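Local coordinates for conserved domain protein (Porphyromonas gingivalis, PDB 3PNN) that is probably a cytoplasmic glycosyltransferase with an alpha/beta/alpha Rossmann-like fold, transferring a sugar from an activated donor to form a glycosidic linkage, at residues 23-28 / 65-70. Residues are numbered along the deposited sequence; the frame is centred on the assembly and turned at random.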
ATOM      1  N   LYS A  23      10.103   4.784  14.467  1.00 32.30           N
ATOM      2  CA  LYS A  23      10.623   6.030  13.904  1.00 38.79           C
ATOM      3  C   LYS A  23       9.832   7.190  14.500  1.00 34.86           C
ATOM      4  O   LYS A  23       8.670   7.012  14.878  1.00 28.07           O
ATOM      5  CB  LYS A  23      10.459   6.061  12.386  1.00 40.46           C
ATOM      6  CG  LYS A  23      11.413   5.172  11.590  1.00 46.57           C
ATOM      7  CD  LYS A  23      10.863   5.012  10.162  1.00 44.12           C
ATOM      8  CE  LYS A  23      11.795   4.193   9.278  1.00 47.01           C
ATOM      9  NZ  LYS A  23      11.260   4.196   7.888  1.00 50.58           N
ATOM     10  N   GLN A  24      10.453   8.368  14.579  1.00 31.46           N
ATOM     11  CA  GLN A  24       9.746   9.574  15.002  1.00 30.41           C
ATOM     12  C   GLN A  24       8.437   9.755  14.236  1.00 31.50           C
ATOM     13  O   GLN A  24       8.415   9.722  12.999  1.00 29.85           O
ATOM     14  CB  GLN A  24      10.633  10.802  14.802  1.00 31.69           C
ATOM     15  CG  GLN A  24      11.835  10.848  15.731  1.00 30.57           C
ATOM     16  CD  GLN A  24      11.439  11.106  17.171  1.00 34.72           C
ATOM     17  OE1 GLN A  24      10.504  11.862  17.435  1.00 35.86           O
ATOM     18  NE2 GLN A  24      12.144  10.480  18.109  1.00 32.98           N
ATOM     19  N   LEU A  25       7.342   9.938  14.974  1.00 28.72           N
ATOM     20  CA  LEU A  25       6.047  10.192  14.348  1.00 30.53           C
ATOM     21  C   LEU A  25       5.972  11.626  13.861  1.00 34.95           C
ATOM     22  O   LEU A  25       6.541  12.522  14.466  1.00 34.36           O
ATOM     23  CB  LEU A  25       4.909   9.907  15.330  1.00 32.32           C
ATOM     24  CG  LEU A  25       4.840   8.430  15.744  1.00 36.76           C
ATOM     25  CD1 LEU A  25       3.618   8.151  16.603  1.00 38.03           C
ATOM     26  CD2 LEU A  25       4.845   7.541  14.523  1.00 37.19           C
ATOM     27  N   ASP A  26       5.281  11.840  12.749  1.00 27.98           N
ATOM     28  CA  ASP A  26       5.183  13.184  12.201  1.00 32.70           C
ATOM     29  C   ASP A  26       3.748  13.695  12.339  1.00 33.04           C
ATOM     30  O   ASP A  26       2.868  13.299  11.580  1.00 31.30           O
ATOM     31  CB  ASP A  26       5.643  13.176  10.739  1.00 30.76           C
ATOM     32  CG  ASP A  26       5.678  14.565  10.119  1.00 32.93           C
ATOM     33  OD1 ASP A  26       5.333  15.558  10.811  1.00 31.93           O
ATOM     34  OD2 ASP A  26       6.058  14.653   8.925  1.00 33.17           O
ATOM     35  N   GLY A  27       3.518  14.557  13.330  1.00 29.90           N
ATOM     36  CA  GLY A  27       2.219  15.180  13.538  1.00 34.87           C
ATOM     37  C   GLY A  27       1.991  16.252  12.489  1.00 31.84           C
ATOM     38  O   GLY A  27       2.078  17.448  12.770  1.00 35.30           O
ATOM     39  N   ILE A  28       1.701  15.810  11.268  1.00 26.36           N
ATOM     40  CA  ILE A  28       1.771  16.675  10.098  1.00 27.85           C
ATOM     41  C   ILE A  28       0.491  17.477   9.822  1.00 30.52           C
ATOM     42  O   ILE A  28       0.550  18.548   9.213  1.00 28.27           O
ATOM     43  CB  ILE A  28       2.176  15.859   8.852  1.00 27.83           C
ATOM     44  CG1 ILE A  28       2.552  16.780   7.696  1.00 27.59           C
ATOM     45  CG2 ILE A  28       1.057  14.852   8.463  1.00 25.03           C
ATOM     46  CD1 ILE A  28       3.368  16.069   6.590  1.00 28.65           C
ATOM     47  N   GLU A  65       2.084   1.517  22.355  1.00 26.32           N
ATOM     48  CA  GLU A  65       1.981   2.704  23.211  1.00 32.05           C
ATOM     49  C   GLU A  65       1.519   3.954  22.472  1.00 36.15           C
ATOM     50  O   GLU A  65       0.673   4.705  22.961  1.00 33.22           O
ATOM     51  CB  GLU A  65       3.338   3.017  23.854  1.00 34.02           C
ATOM     52  CG  GLU A  65       3.796   2.042  24.912  1.00 49.07           C
ATOM     53  CD  GLU A  65       5.183   2.389  25.438  1.00 61.45           C
ATOM     54  OE1 GLU A  65       5.742   3.428  25.011  1.00 62.26           O
ATOM     55  OE2 GLU A  65       5.713   1.621  26.270  1.00 67.35           O
ATOM     56  N   LYS A  66       2.098   4.188  21.302  1.00 33.62           N
ATOM     57  CA  LYS A  66       1.932   5.469  20.623  1.00 26.58           C
ATOM     58  C   LYS A  66       0.898   5.429  19.506  1.00 30.11           C
ATOM     59  O   LYS A  66       0.349   6.462  19.138  1.00 31.84           O
ATOM     60  CB  LYS A  66       3.274   5.936  20.031  1.00 29.03           C
ATOM     61  CG  LYS A  66       4.340   6.368  21.058  1.00 36.99           C
ATOM     62  CD  LYS A  66       5.633   6.744  20.329  1.00 45.21           C
ATOM     63  CE  LYS A  66       6.536   7.646  21.163  1.00 55.28           C
ATOM     64  NZ  LYS A  66       7.050   6.958  22.366  1.00 55.14           N
ATOM     65  N   ILE A  67       0.645   4.254  18.943  1.00 27.15           N
ATOM     66  CA  ILE A  67      -0.265   4.179  17.796  1.00 25.93           C
ATOM     67  C   ILE A  67      -1.583   3.458  18.102  1.00 28.91           C
ATOM     68  O   ILE A  67      -2.662   4.008  17.866  1.00 33.72           O
ATOM     69  CB  ILE A  67       0.444   3.592  16.558  1.00 30.00           C
ATOM     70  CG1 ILE A  67       1.615   4.513  16.165  1.00 32.95           C
ATOM     71  CG2 ILE A  67      -0.550   3.399  15.395  1.00 25.99           C
ATOM     72  CD1 ILE A  67       2.279   4.170  14.851  1.00 40.63           C
ATOM     73  N   LEU A  68      -1.515   2.240  18.630  1.00 27.04           N
ATOM     74  CA  LEU A  68      -2.752   1.506  18.914  1.00 33.04           C
ATOM     75  C   LEU A  68      -3.667   2.240  19.894  1.00 34.42           C
ATOM     76  O   LEU A  68      -4.890   2.100  19.834  1.00 32.90           O
ATOM     77  CB  LEU A  68      -2.474   0.093  19.432  1.00 29.80           C
ATOM     78  CG  LEU A  68      -2.064  -0.905  18.349  1.00 38.16           C
ATOM     79  CD1 LEU A  68      -2.265  -2.338  18.855  1.00 37.05           C
ATOM     80  CD2 LEU A  68      -2.850  -0.670  17.058  1.00 35.20           C
ATOM     81  N   THR A  69      -3.078   3.003  20.809  1.00 29.77           N
ATOM     82  CA  THR A  69      -3.864   3.724  21.802  1.00 32.32           C
ATOM     83  C   THR A  69      -4.739   4.785  21.134  1.00 31.01           C
ATOM     84  O   THR A  69      -5.760   5.200  21.685  1.00 33.17           O
ATOM     85  CB  THR A  69      -2.969   4.431  22.824  1.00 34.95           C
ATOM     86  OG1 THR A  69      -1.969   5.189  22.125  1.00 36.79           O
ATOM     87  CG2 THR A  69      -2.296   3.419  23.740  1.00 36.00           C
ATOM     88  N   LYS A  70      -4.338   5.233  19.950  1.00 26.70           N
ATOM     89  CA  LYS A  70      -5.130   6.243  19.239  1.00 29.08           C
ATOM     90  C   LYS A  70      -6.436   5.661  18.693  1.00 35.44           C
ATOM     91  O   LYS A  70      -7.444   6.369  18.590  1.00 29.92           O
ATOM     92  CB  LYS A  70      -4.319   6.878  18.100  1.00 33.20           C
ATOM     93  CG  LYS A  70      -3.196   7.813  18.573  1.00 35.30           C
ATOM     94  CD  LYS A  70      -2.538   8.590  17.415  1.00 33.74           C
ATOM     95  CE  LYS A  70      -1.682   7.685  16.535  1.00 38.32           C
ATOM     96  NZ  LYS A  70      -1.001   8.435  15.420  1.00 34.56           N
TER
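Leu-25 reaches out of its loop and sets both methyls against two successive residues of helix 60-71. CD1 lies 4.1 Å from CB of Lys-66 and 4.2 Å from CG1 of Ile-67, so it meets the beta carbon of one and a gamma carbon of the other, while CD2 faces CD1 of Ile-67 at 4.2 Å. CG of Leu-25 stands anti to its own carbonyl carbon (chi1 -64°) and CD1 is extended beyond it (chi2 -174°), which carries CD1 out toward the helix; the forked end suits leucine, whose two methyls can meet two side chains at once. CA of Leu-25 and CA of Lys-66 are 8.9 Å apart. Both helix residues are crossed at a slant. Lys-66 offers only the hydrocarbon root of its chain, while its far end turns away and keeps the ammonium group out of the apolar patch. Ile-67 is the buried member, and it also packs on Met-36 of helix 35-46, so it touches both loop and helix. In this Rossmann-like domain, 23-28 belongs to the long connection from strand 7-11 to helix 35-46, and helix 60-71 joins the parallel strands 50-55 and 77-81. The helix has a wider pi-type turn at 65-68, and OG1 of Thr-69 donates to the carbonyl O of Glu-65 at 2.8 Å, from above the carbonyl plane. One turn beyond Lys-66, Lys-70 forms a salt bridge with Asp-37.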